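Long-range contacts in AvrA (PDB 6BE0), which probably acetylates serine and threonine residues of target proteins, using acetyl-CoA, as a YopJ-family bacterial effector that binds inositol hexakisphosphate: residues D169-M174 / D210-R215; K136-L141 / K206-N211; Q180-E185 / S287-R292; I123-V128 / S184-F189. All coordinates share one frame; numbering follows the deposited sequence.

Interaction 1: residues D169-M174 / D210-R215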
# COMPACT_ATOMS: atom_id res chain seq x y z
N ASP A 169 7.21 -6.78 23.95
CA ASP A 169 6.05 -5.91 23.78
C ASP A 169 5.83 -5.51 22.32
O ASP A 169 5.63 -4.34 22.01
CB ASP A 169 6.20 -4.66 24.65
CG ASP A 169 6.25 -4.99 26.13
OD1 ASP A 169 5.18 -5.29 26.70
OD2 ASP A 169 7.35 -4.95 26.72
N CYS A 170 5.87 -6.51 21.44
CA CYS A 170 5.69 -6.29 20.00
C CYS A 170 4.35 -6.87 19.56
O CYS A 170 4.08 -8.05 19.75
CB CYS A 170 6.84 -6.94 19.22
SG CYS A 170 6.79 -6.66 17.44
N TYR A 171 3.51 -6.02 18.96
CA TYR A 171 2.16 -6.41 18.57
C TYR A 171 1.96 -6.30 17.06
O TYR A 171 2.31 -5.28 16.45
CB TYR A 171 1.14 -5.55 19.31
CG TYR A 171 1.25 -5.64 20.81
CD1 TYR A 171 2.07 -4.78 21.52
CD2 TYR A 171 0.54 -6.60 21.52
CE1 TYR A 171 2.18 -4.87 22.89
CE2 TYR A 171 0.65 -6.70 22.89
CZ TYR A 171 1.47 -5.83 23.57
OH TYR A 171 1.58 -5.92 24.94
N PHE A 172 1.40 -7.35 16.47
CA PHE A 172 1.24 -7.44 15.02
C PHE A 172 -0.23 -7.54 14.62
O PHE A 172 -1.04 -8.16 15.30
CB PHE A 172 2.01 -8.64 14.47
CG PHE A 172 1.71 -8.94 13.03
CD1 PHE A 172 0.80 -9.92 12.69
CD2 PHE A 172 2.34 -8.23 12.01
CE1 PHE A 172 0.53 -10.20 11.36
CE2 PHE A 172 2.07 -8.50 10.69
CZ PHE A 172 1.16 -9.49 10.36
N ALA A 173 -0.56 -6.92 13.48
CA ALA A 173 -1.90 -6.99 12.92
C ALA A 173 -1.83 -6.91 11.40
O ALA A 173 -0.97 -6.24 10.84
CB ALA A 173 -2.76 -5.87 13.48
N MET A 174 -2.74 -7.61 10.74
CA MET A 174 -2.84 -7.58 9.29
C MET A 174 -4.18 -6.96 8.90
O MET A 174 -5.21 -7.31 9.46
CB MET A 174 -2.70 -8.99 8.71
CG MET A 174 -2.88 -9.08 7.21
SD MET A 174 -2.49 -10.74 6.61
CE MET A 174 -3.73 -10.93 5.33
N ASP A 210 -4.80 0.82 19.18
CA ASP A 210 -5.70 -0.31 19.39
C ASP A 210 -4.99 -1.64 19.11
O ASP A 210 -5.34 -2.67 19.68
CB ASP A 210 -6.95 -0.18 18.52
CG ASP A 210 -7.92 0.86 19.05
OD1 ASP A 210 -7.83 1.23 20.24
OD2 ASP A 210 -8.80 1.29 18.28
N ASN A 211 -4.01 -1.61 18.21
CA ASN A 211 -3.20 -2.79 17.94
C ASN A 211 -2.39 -3.16 19.17
O ASN A 211 -2.33 -4.33 19.57
CB ASN A 211 -2.28 -2.55 16.74
CG ASN A 211 -1.48 -3.78 16.36
OD1 ASN A 211 -1.90 -4.91 16.62
ND2 ASN A 211 -0.32 -3.57 15.74
N ILE A 212 -1.77 -2.15 19.78
CA ILE A 212 -0.96 -2.34 20.98
C ILE A 212 -1.81 -2.80 22.16
O ILE A 212 -1.42 -3.69 22.91
CB ILE A 212 -0.22 -1.04 21.36
CG1 ILE A 212 0.88 -0.76 20.34
CG2 ILE A 212 0.39 -1.14 22.75
CD1 ILE A 212 1.55 0.59 20.51
N CYS A 213 -2.98 -2.18 22.32
CA CYS A 213 -3.86 -2.50 23.43
C CYS A 213 -4.69 -3.75 23.13
O CYS A 213 -5.51 -4.16 23.95
CB CYS A 213 -4.79 -1.32 23.73
SG CYS A 213 -3.91 0.18 24.29
N GLU A 214 -4.45 -4.34 21.97
CA GLU A 214 -5.13 -5.55 21.55
C GLU A 214 -6.65 -5.35 21.53
O GLU A 214 -7.40 -6.16 22.06
CB GLU A 214 -4.76 -6.72 22.47
CG GLU A 214 -3.26 -6.86 22.70
CD GLU A 214 -2.89 -8.11 23.47
OE1 GLU A 214 -3.15 -9.22 22.95
OE2 GLU A 214 -2.35 -7.99 24.59
N ARG A 215 -7.07 -4.25 20.90
CA ARG A 215 -8.48 -3.92 20.74
C ARG A 215 -8.84 -3.77 19.27
O ARG A 215 -9.90 -3.24 18.93
CB ARG A 215 -8.82 -2.63 21.48
CG ARG A 215 -8.43 -2.61 22.95
CD ARG A 215 -8.97 -1.35 23.62
NE ARG A 215 -8.49 -0.13 22.95
CZ ARG A 215 -7.58 0.70 23.45
NH1 ARG A 215 -7.02 0.49 24.64
NH2 ARG A 215 -7.22 1.77 22.75

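Interaction 2: residues K136-L141 / K206-N211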
# COMPACT_ATOMS: atom_id res chain seq x y z
N LYS A 136 5.90 0.08 23.63
CA LYS A 136 5.51 -1.09 22.86
C LYS A 136 5.63 -0.85 21.35
O LYS A 136 5.49 0.27 20.87
CB LYS A 136 4.08 -1.49 23.23
CG LYS A 136 3.74 -1.16 24.68
CD LYS A 136 2.66 -2.07 25.26
CE LYS A 136 2.17 -1.56 26.61
NZ LYS A 136 3.28 -1.37 27.59
N THR A 137 5.90 -1.93 20.61
CA THR A 137 6.13 -1.86 19.17
C THR A 137 4.90 -2.33 18.40
O THR A 137 4.38 -3.42 18.64
CB THR A 137 7.35 -2.72 18.76
OG1 THR A 137 8.53 -2.19 19.37
CG2 THR A 137 7.53 -2.74 17.25
N SER A 138 4.45 -1.50 17.46
CA SER A 138 3.30 -1.82 16.62
C SER A 138 3.72 -2.09 15.18
O SER A 138 4.44 -1.29 14.57
CB SER A 138 2.27 -0.69 16.66
OG SER A 138 1.18 -0.96 15.80
N VAL A 139 3.28 -3.22 14.64
CA VAL A 139 3.57 -3.60 13.27
C VAL A 139 2.27 -3.96 12.57
O VAL A 139 1.60 -4.91 12.96
CB VAL A 139 4.55 -4.79 13.21
CG1 VAL A 139 4.88 -5.16 11.77
CG2 VAL A 139 5.82 -4.47 13.98
N ILE A 140 1.92 -3.21 11.53
CA ILE A 140 0.68 -3.45 10.80
C ILE A 140 0.95 -3.69 9.32
O ILE A 140 1.48 -2.82 8.62
CB ILE A 140 -0.31 -2.28 10.95
CG1 ILE A 140 -0.62 -2.06 12.44
CG2 ILE A 140 -1.59 -2.57 10.17
CD1 ILE A 140 -1.51 -0.87 12.72
N LEU A 141 0.59 -4.88 8.85
CA LEU A 141 0.72 -5.26 7.45
C LEU A 141 -0.55 -4.91 6.70
O LEU A 141 -1.63 -5.39 7.04
CB LEU A 141 1.03 -6.75 7.33
CG LEU A 141 1.07 -7.35 5.92
CD1 LEU A 141 2.22 -6.79 5.11
CD2 LEU A 141 1.15 -8.87 6.00
N LYS A 206 -4.59 6.01 16.22
CA LYS A 206 -5.62 5.19 16.84
C LYS A 206 -5.49 3.70 16.50
O LYS A 206 -5.60 2.85 17.38
CB LYS A 206 -7.01 5.68 16.45
CG LYS A 206 -8.14 4.92 17.12
CD LYS A 206 -9.49 5.61 16.96
CE LYS A 206 -10.62 4.79 17.58
NZ LYS A 206 -10.42 4.55 19.04
N ILE A 207 -5.28 3.39 15.22
CA ILE A 207 -5.20 1.99 14.80
C ILE A 207 -3.96 1.32 15.38
O ILE A 207 -3.97 0.14 15.71
CB ILE A 207 -5.21 1.85 13.26
CG1 ILE A 207 -5.27 0.37 12.86
CG2 ILE A 207 -3.99 2.52 12.64
CD1 ILE A 207 -5.59 0.14 11.39
N HIS A 208 -2.88 2.09 15.51
CA HIS A 208 -1.66 1.59 16.14
C HIS A 208 -1.87 1.42 17.64
O HIS A 208 -1.34 0.49 18.25
CB HIS A 208 -0.49 2.54 15.89
CG HIS A 208 0.15 2.36 14.55
ND1 HIS A 208 0.91 1.25 14.24
CD2 HIS A 208 0.17 3.14 13.45
CE1 HIS A 208 1.35 1.35 13.00
NE2 HIS A 208 0.92 2.50 12.50
N GLU A 209 -2.65 2.32 18.22
CA GLU A 209 -2.94 2.29 19.64
C GLU A 209 -3.78 1.07 19.99
O GLU A 209 -3.51 0.37 20.96
CB GLU A 209 -3.65 3.58 20.06
CG GLU A 209 -3.77 3.80 21.55
CD GLU A 209 -4.25 5.19 21.90
OE1 GLU A 209 -4.62 5.94 20.97
OE2 GLU A 209 -4.25 5.55 23.10
N ASP A 210 -4.80 0.82 19.18
CA ASP A 210 -5.70 -0.31 19.39
C ASP A 210 -4.99 -1.64 19.11
O ASP A 210 -5.34 -2.67 19.68
CB ASP A 210 -6.95 -0.18 18.52
CG ASP A 210 -7.92 0.86 19.05
OD1 ASP A 210 -7.83 1.23 20.24
OD2 ASP A 210 -8.80 1.29 18.28
N ASN A 211 -4.01 -1.61 18.21
CA ASN A 211 -3.20 -2.79 17.94
C ASN A 211 -2.39 -3.16 19.17
O ASN A 211 -2.33 -4.33 19.57
CB ASN A 211 -2.28 -2.55 16.74
CG ASN A 211 -1.48 -3.78 16.36
OD1 ASN A 211 -1.90 -4.91 16.62
ND2 ASN A 211 -0.32 -3.57 15.74

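Interaction 3: residues Q180-E185 / S287-R292. With COA (coenzyme A), chain C; IHP (inositol hexakisphosphate), chain B.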
# COMPACT_ATOMS: atom_id res chain seq x y z
N GLN A 180 -7.57 -2.86 -4.21
CA GLN A 180 -6.96 -3.34 -5.44
C GLN A 180 -7.79 -4.50 -5.99
O GLN A 180 -8.11 -5.44 -5.27
CB GLN A 180 -5.52 -3.80 -5.22
CG GLN A 180 -4.87 -4.39 -6.47
CD GLN A 180 -3.56 -5.09 -6.19
OE1 GLN A 180 -2.87 -4.78 -5.21
NE2 GLN A 180 -3.21 -6.05 -7.04
N ARG A 181 -8.11 -4.41 -7.28
CA ARG A 181 -8.84 -5.46 -7.97
C ARG A 181 -8.10 -5.87 -9.24
O ARG A 181 -8.28 -6.99 -9.73
CB ARG A 181 -10.26 -5.00 -8.31
CG ARG A 181 -11.02 -4.39 -7.13
CD ARG A 181 -11.36 -5.43 -6.08
NE ARG A 181 -11.99 -4.84 -4.90
CZ ARG A 181 -13.23 -4.34 -4.87
NH1 ARG A 181 -13.98 -4.33 -5.97
NH2 ARG A 181 -13.71 -3.84 -3.75
N SER A 182 -7.28 -4.98 -9.76
CA SER A 182 -6.45 -5.29 -10.93
C SER A 182 -5.43 -6.35 -10.54
O SER A 182 -5.18 -6.58 -9.36
CB SER A 182 -5.77 -4.04 -11.47
OG SER A 182 -4.96 -3.42 -10.49
N SER A 183 -4.83 -6.98 -11.54
CA SER A 183 -4.10 -8.23 -11.33
C SER A 183 -2.64 -8.07 -10.90
O SER A 183 -2.08 -8.98 -10.28
CB SER A 183 -4.14 -9.06 -12.62
OG SER A 183 -3.57 -8.35 -13.70
N SER A 184 -2.03 -6.93 -11.20
CA SER A 184 -0.58 -6.79 -11.08
C SER A 184 -0.11 -5.45 -10.51
O SER A 184 1.00 -5.00 -10.78
CB SER A 184 0.06 -6.99 -12.46
OG SER A 184 -0.45 -6.07 -13.40
N GLU A 185 -0.95 -4.81 -9.69
CA GLU A 185 -0.67 -3.47 -9.19
C GLU A 185 -0.31 -3.43 -7.70
O GLU A 185 -0.39 -2.38 -7.06
CB GLU A 185 -1.87 -2.55 -9.45
CG GLU A 185 -1.96 -2.02 -10.87
CD GLU A 185 -1.79 -3.11 -11.91
OE1 GLU A 185 -0.72 -3.15 -12.56
OE2 GLU A 185 -2.71 -3.93 -12.08
N SER A 287 -6.49 4.25 -12.41
CA SER A 287 -5.81 5.22 -11.55
C SER A 287 -4.42 4.71 -11.16
O SER A 287 -3.43 5.42 -11.31
CB SER A 287 -6.64 5.50 -10.30
OG SER A 287 -6.14 6.63 -9.61
N ALA A 288 -4.37 3.48 -10.66
CA ALA A 288 -3.10 2.88 -10.25
C ALA A 288 -2.15 2.74 -11.44
O ALA A 288 -0.95 2.95 -11.30
CB ALA A 288 -3.35 1.52 -9.61
N HIS A 289 -2.69 2.39 -12.60
CA HIS A 289 -1.88 2.25 -13.80
C HIS A 289 -1.30 3.60 -14.21
O HIS A 289 -0.17 3.67 -14.70
CB HIS A 289 -2.70 1.65 -14.94
CG HIS A 289 -2.98 0.19 -14.78
ND1 HIS A 289 -3.95 -0.29 -13.93
CD2 HIS A 289 -2.41 -0.89 -15.36
CE1 HIS A 289 -3.97 -1.61 -13.99
NE2 HIS A 289 -3.05 -2.00 -14.85
N LYS A 290 -2.07 4.66 -14.02
CA LYS A 290 -1.59 6.01 -14.30
C LYS A 290 -0.55 6.42 -13.26
O LYS A 290 0.40 7.15 -13.58
CB LYS A 290 -2.74 7.01 -14.32
CG LYS A 290 -3.63 6.90 -15.55
CD LYS A 290 -4.91 7.73 -15.43
CE LYS A 290 -4.63 9.22 -15.49
NZ LYS A 290 -5.88 10.02 -15.41
N LYS A 291 -0.71 5.95 -12.03
CA LYS A 291 0.24 6.28 -10.97
C LYS A 291 1.60 5.67 -11.25
O LYS A 291 2.64 6.28 -10.96
CB LYS A 291 -0.27 5.82 -9.60
CG LYS A 291 0.59 6.28 -8.42
CD LYS A 291 0.62 7.80 -8.31
CE LYS A 291 1.49 8.27 -7.15
NZ LYS A 291 0.95 7.87 -5.83
N ARG A 292 1.61 4.45 -11.80
CA ARG A 292 2.85 3.80 -12.19
C ARG A 292 3.61 4.69 -13.18
O ARG A 292 4.82 4.86 -13.08
CB ARG A 292 2.59 2.43 -12.82
CG ARG A 292 3.85 1.76 -13.37
CD ARG A 292 3.57 0.41 -14.01
NE ARG A 292 3.13 -0.59 -13.03
CZ ARG A 292 1.88 -1.02 -12.88
NH1 ARG A 292 0.89 -0.54 -13.64
NH2 ARG A 292 1.61 -1.93 -11.97
N1A COA C . -9.51 -3.19 -12.86
C2A COA C . -10.36 -2.30 -12.26
N3A COA C . -11.43 -2.76 -11.55
C4A COA C . -11.67 -4.10 -11.44
C5A COA C . -10.84 -4.98 -12.03
C6A COA C . -9.75 -4.51 -12.75
N6A COA C . -8.60 -4.85 -13.53
N7A COA C . -11.29 -6.24 -11.77
C8A COA C . -12.41 -6.13 -11.01
N9A COA C . -12.65 -4.82 -10.80
C1B COA C . -13.72 -4.23 -10.06
C2B COA C . -14.60 -3.68 -10.86
O2B COA C . -14.35 -2.25 -10.98
C3B COA C . -16.04 -3.95 -10.16
O3B COA C . -16.24 -3.05 -9.07
P3B COA C . -17.47 -2.00 -9.13
O7A COA C . -17.18 -0.93 -10.16
O8A COA C . -18.74 -2.73 -9.51
O9A COA C . -17.66 -1.35 -7.78
C4B COA C . -15.95 -5.22 -9.70
O4B COA C . -14.50 -5.36 -9.27
C5B COA C . -16.28 -6.20 -10.81
O5B COA C . -15.97 -7.53 -10.40
P1A COA C . -17.16 -8.56 -10.11
O1A COA C . -18.42 -7.82 -9.69
O2A COA C . -17.43 -9.37 -11.38
O3A COA C . -16.72 -9.55 -8.96
C1 IHP B . 0.48 14.09 -4.01
C2 IHP B . 0.44 12.60 -4.35
C3 IHP B . -0.68 12.30 -5.33
C4 IHP B . -0.56 13.17 -6.57
C5 IHP B . -0.73 14.62 -6.15
C6 IHP B . 0.39 15.03 -5.21
O11 IHP B . 1.66 14.34 -3.27
P1 IHP B . 1.53 14.52 -1.69
O21 IHP B . 2.70 13.84 -1.01
O31 IHP B . 0.25 13.89 -1.18
O41 IHP B . 1.54 15.99 -1.35
O12 IHP B . 1.71 12.18 -4.87
P2 IHP B . 2.57 11.11 -4.08
O22 IHP B . 2.76 11.52 -2.64
O32 IHP B . 1.89 9.76 -4.10
O42 IHP B . 3.94 10.98 -4.73
O13 IHP B . -0.65 10.91 -5.69
P3 IHP B . -1.82 9.96 -5.19
O23 IHP B . -1.24 8.61 -4.80
O33 IHP B . -2.53 10.55 -3.99
O43 IHP B . -2.81 9.76 -6.30
O14 IHP B . -1.51 12.77 -7.57
P4 IHP B . -3.10 12.99 -7.47
O24 IHP B . -3.81 11.72 -7.89
O34 IHP B . -3.53 13.35 -6.06
O44 IHP B . -3.52 14.09 -8.41
O15 IHP B . -0.76 15.50 -7.28
P5 IHP B . -1.63 16.82 -7.19
O25 IHP B . -1.97 17.12 -5.74
O35 IHP B . -0.84 17.97 -7.77
O45 IHP B . -2.92 16.67 -7.96
O16 IHP B . 1.64 15.08 -5.91
P6 IHP B . 2.54 16.35 -5.78
O26 IHP B . 3.63 16.30 -6.81
O36 IHP B . 1.71 17.59 -5.99
O46 IHP B . 3.17 16.41 -4.41
O HOH W 1 -2.80 -5.43 -15.25

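Interaction 4: residues I123-V128 / S184-F189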
# COMPACT_ATOMS: atom_id res chain seq x y z
N ILE A 123 5.62 -12.62 -7.19
CA ILE A 123 5.71 -11.28 -6.63
C ILE A 123 4.41 -10.88 -5.95
O ILE A 123 3.36 -10.84 -6.58
CB ILE A 123 6.05 -10.24 -7.71
CG1 ILE A 123 7.35 -10.62 -8.43
CG2 ILE A 123 6.18 -8.85 -7.09
CD1 ILE A 123 7.61 -9.83 -9.70
N HIS A 124 4.49 -10.60 -4.66
CA HIS A 124 3.38 -10.01 -3.92
C HIS A 124 3.93 -8.97 -2.96
O HIS A 124 4.38 -9.29 -1.85
CB HIS A 124 2.58 -11.07 -3.17
CG HIS A 124 1.34 -10.53 -2.52
ND1 HIS A 124 0.21 -10.20 -3.24
CD2 HIS A 124 1.06 -10.24 -1.23
CE1 HIS A 124 -0.71 -9.74 -2.42
NE2 HIS A 124 -0.22 -9.76 -1.19
N ILE A 125 3.89 -7.71 -3.39
CA ILE A 125 4.45 -6.61 -2.62
C ILE A 125 3.37 -5.96 -1.75
O ILE A 125 2.38 -5.44 -2.27
CB ILE A 125 5.08 -5.56 -3.54
CG1 ILE A 125 6.26 -6.18 -4.30
CG2 ILE A 125 5.55 -4.34 -2.74
CD1 ILE A 125 6.80 -5.31 -5.42
N SER A 126 3.57 -6.01 -0.44
CA SER A 126 2.69 -5.35 0.52
C SER A 126 3.44 -4.22 1.22
O SER A 126 4.64 -4.06 1.02
CB SER A 126 2.16 -6.34 1.55
OG SER A 126 1.46 -7.40 0.93
N VAL A 127 2.73 -3.46 2.04
CA VAL A 127 3.35 -2.40 2.82
C VAL A 127 3.08 -2.62 4.31
O VAL A 127 1.98 -2.98 4.71
CB VAL A 127 2.84 -1.00 2.40
CG1 VAL A 127 1.34 -0.86 2.62
CG2 VAL A 127 3.60 0.10 3.14
N VAL A 128 4.12 -2.40 5.12
CA VAL A 128 4.03 -2.54 6.56
C VAL A 128 4.30 -1.20 7.23
O VAL A 128 5.26 -0.52 6.87
CB VAL A 128 5.04 -3.58 7.10
CG1 VAL A 128 4.97 -3.67 8.63
CG2 VAL A 128 4.78 -4.95 6.48
N SER A 184 -2.03 -6.93 -11.20
CA SER A 184 -0.58 -6.79 -11.08
C SER A 184 -0.11 -5.45 -10.51
O SER A 184 1.00 -5.00 -10.78
CB SER A 184 0.06 -6.99 -12.46
OG SER A 184 -0.45 -6.07 -13.40
N GLU A 185 -0.95 -4.81 -9.69
CA GLU A 185 -0.67 -3.47 -9.19
C GLU A 185 -0.31 -3.43 -7.70
O GLU A 185 -0.39 -2.38 -7.06
CB GLU A 185 -1.87 -2.55 -9.45
CG GLU A 185 -1.96 -2.02 -10.87
CD GLU A 185 -1.79 -3.11 -11.91
OE1 GLU A 185 -0.72 -3.15 -12.56
OE2 GLU A 185 -2.71 -3.93 -12.08
N CYS A 186 0.11 -4.57 -7.15
CA CYS A 186 0.42 -4.65 -5.73
C CYS A 186 1.52 -3.67 -5.34
O CYS A 186 1.45 -3.03 -4.29
CB CYS A 186 0.82 -6.08 -5.34
SG CYS A 186 2.27 -6.75 -6.20
N GLY A 187 2.54 -3.56 -6.19
CA GLY A 187 3.65 -2.66 -5.93
C GLY A 187 3.26 -1.20 -5.88
O GLY A 187 3.69 -0.46 -4.99
N ILE A 188 2.44 -0.76 -6.83
CA ILE A 188 2.04 0.64 -6.92
C ILE A 188 1.18 1.03 -5.72
O ILE A 188 1.39 2.09 -5.12
CB ILE A 188 1.26 0.93 -8.22
CG1 ILE A 188 2.03 0.43 -9.44
CG2 ILE A 188 0.98 2.43 -8.34
CD1 ILE A 188 3.42 1.02 -9.59
N PHE A 189 0.22 0.19 -5.38
CA PHE A 189 -0.65 0.43 -4.23
C PHE A 189 0.17 0.55 -2.95
O PHE A 189 -0.04 1.46 -2.15
CB PHE A 189 -1.69 -0.67 -4.08
CG PHE A 189 -2.96 -0.42 -4.85
CD1 PHE A 189 -4.00 0.29 -4.28
CD2 PHE A 189 -3.11 -0.89 -6.15
CE1 PHE A 189 -5.17 0.53 -4.98
CE2 PHE A 189 -4.27 -0.66 -6.85
CZ PHE A 189 -5.30 0.05 -6.27

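Interaction 1: residues D169-M174 / D210-R215
Y171 lays one face of its ring against the end of helix 205-212, where the backbone of I212 runs beneath it. I212 O sits almost centrally under the six-membered ring, 3.5 Å from the ring plane, and I212 CA makes a CH-pi contact to the same ring, 4.3 Å from its centroid. In the tyrosine, chi1 of -58° sets CG anti to the carbonyl carbon, beside the backbone N. I212 CG2 touches Y171 CE1 at 4.1 Å. Two residues along the strand, A173 points its methyl at the amide of N211, with CB 3.4 Å from OD1, and N211 ND2 gives a weak, bent bond of 3.2 Å to Y171 O; the stronger partner of that ND2 is S138 on the neighbouring strand. This is the close-packed half, and it lies between strand 170-176, an outermost strand of the mixed sheet, and the helix beside it.

The other half is loose. E214, with positive phi, ends the helix in a Schellman motif, and its exposed side chain crosses the tyrosine at about a right angle, OE2 coming only to 3.7 Å from Y171 CE2. Farther out R215 turns back to D210, with NH2 2.6 Å from OD1, a salt bridge that closes the turn without touching the strand. With a single weak hydrogen bond between the segments, the contact probably depends mainly on packing of the tyrosine ring over I212 CA and O, with the carboxylate of E214 at the exposed edge.

Interaction 2: residues K136-L141 / K206-N211
S138 and H208 meet where helix 205-212 lies across the mixed beta-sheet of this alpha/beta fold, which belongs to the peptidase clan CA. Strand 136-143 passes the helix with segment axes 8.3 Å apart and 114° between their directions. The histidine is the side chain to follow. Its CB is 3.9 Å from S138 OG, and the chain then turns with CG anti to the carbonyl carbon (chi1 -82°). CG has S138 OG off the ring edge and I140 CD1 above the face. ND1 is the working atom: S138 OG comes to it at 2.7 Å in the plane of the ring, a short hydrogen bond in which either partner could be the donor. I140 CD1 makes a CH-pi contact over one face, 3.6 Å from both ND1 and CE1 and offset toward the rim. At the tip, NE2 is hydrogen-bonded to D129 on strand 125-133, so both ring nitrogens have partners and the rotation of this buried ring is well fixed.

The serine hydroxyl is held a second time, by N211 ND2, one helical turn along. I140 then fills in the apolar side: CG1 slides past the N211 amide, while CD1 also touches I207 CG1 at 4.0 Å. The N211 ND2 bond to S138 OG measures 3.0 Å and is fairly straight at 155°, with the hydroxyl slightly out of the amide plane.

Interaction 3: residues Q180-E185 / S287-R292
E185 and R292 form the ionic part of this contact. R292 NH2 reaches E185 OE1 at 2.7 Å, using the anti lone pair of that oxygen, and NH1 adds a weak, longer bond to the same atom; carboxylate and guanidinium planes stand nearly perpendicular, 88° apart. The arginine has a second acid, D68, on NH2, so its charge is probably balanced by two carboxylates.

Hydrogen bonds inside the loop hold the other carboxylate oxygen. S182 OG donates to the anti lone pair of E185 OE2 at 2.8 Å, and S184 N approaches OE2 at 3.2 Å from above the carboxylate plane. A bend at chi2 (48°) swings CD back over the loop. E185 is the N-cap of helix 186-199, and its salt bridge to R292 ties this loop, which leads on from the central sheet, to helix 287-300.

Apolar and ring contacts come next. E185 CG lies over one face of the H289 ring, 4.1 Å from its centroid, and A288 CB packs against the same CG. E185 OE2 touches H289 CE1 at 3.3 Å, carboxylate and ring planes 36° apart. W59 meets the H289 ring edge-to-face.

Ligands take the two ends. R181 CB rests against the adenine of coenzyme A, 3.5 Å from N9A, and its guanidinium reaches the ribose O4B in a weak bond. From the helix, K291 NZ reaches two phosphate oxygens of inositol hexakisphosphate, O23 at 2.5 Å and O32 at 2.7 Å. K238, K196, K263 and H239 also bind this phosphate-rich ligand, which in YopJ-family effectors acts as an activating cofactor.

Interaction 4: residues I123-V128 / S184-F189
C186 and I125 meet at the start of helix 186-199, beside the first residues of strand 125-133, a helix-against-sheet junction that in clan CA folds brings the cysteine and histidine of the active site together. C186 has the most surface covered. Its SG lies between its own backbone N and carbonyl carbon (chi1 59°), and in that rotamer it takes the N-H of I125 in a nearly straight hydrogen bond, 3.4 Å long at 170°. H124 CA is 4.1 Å away from the sulphur. The CB of H124 points away from the helix, yet ND1 of its ring comes to 5.0 Å from C186 SG, and NE2 is hydrogen-bonded to E143. C186, H124 and E143 are thus probably the Cys-His-Glu triad of the YopJ family.

I125 supplies the apolar side: its CB touches both C186 SG and G187 CA, each at 4.0 Å. The glycine has no side chain, and its CA also meets I125 CG2 and CD1, so strand and helix come close, 5.2 Å between I125 CA and G187 CA. Two acceptors, I125 O and C186 O, lie 3.3 Å apart; S190 OG is within hydrogen-bonding reach of both, its one proton shared or alternating between them.

Interactions 1 and 2 share D210 and N211 and fasten helix 205-212 to neighbouring strands of one sheet. Interaction 1 sits at the outer strand, partly exposed, and relies on aromatic packing; interaction 2, one strand further in, is wholly buried and adds firm hydrogen bonds. Interaction 4 reaches the same sheet and touches interaction 2 through V128 against V139 and L141, its own chemistry being a sulphur-backbone bond at a probable active site. Interaction 3 shares S184 and E185 with interaction 4, centres about 10 Å apart, but its centre lies about 30 Å from that of interaction 1; there a buried ion pair joins a loop touching coenzyme A to a helix touching inositol hexakisphosphate.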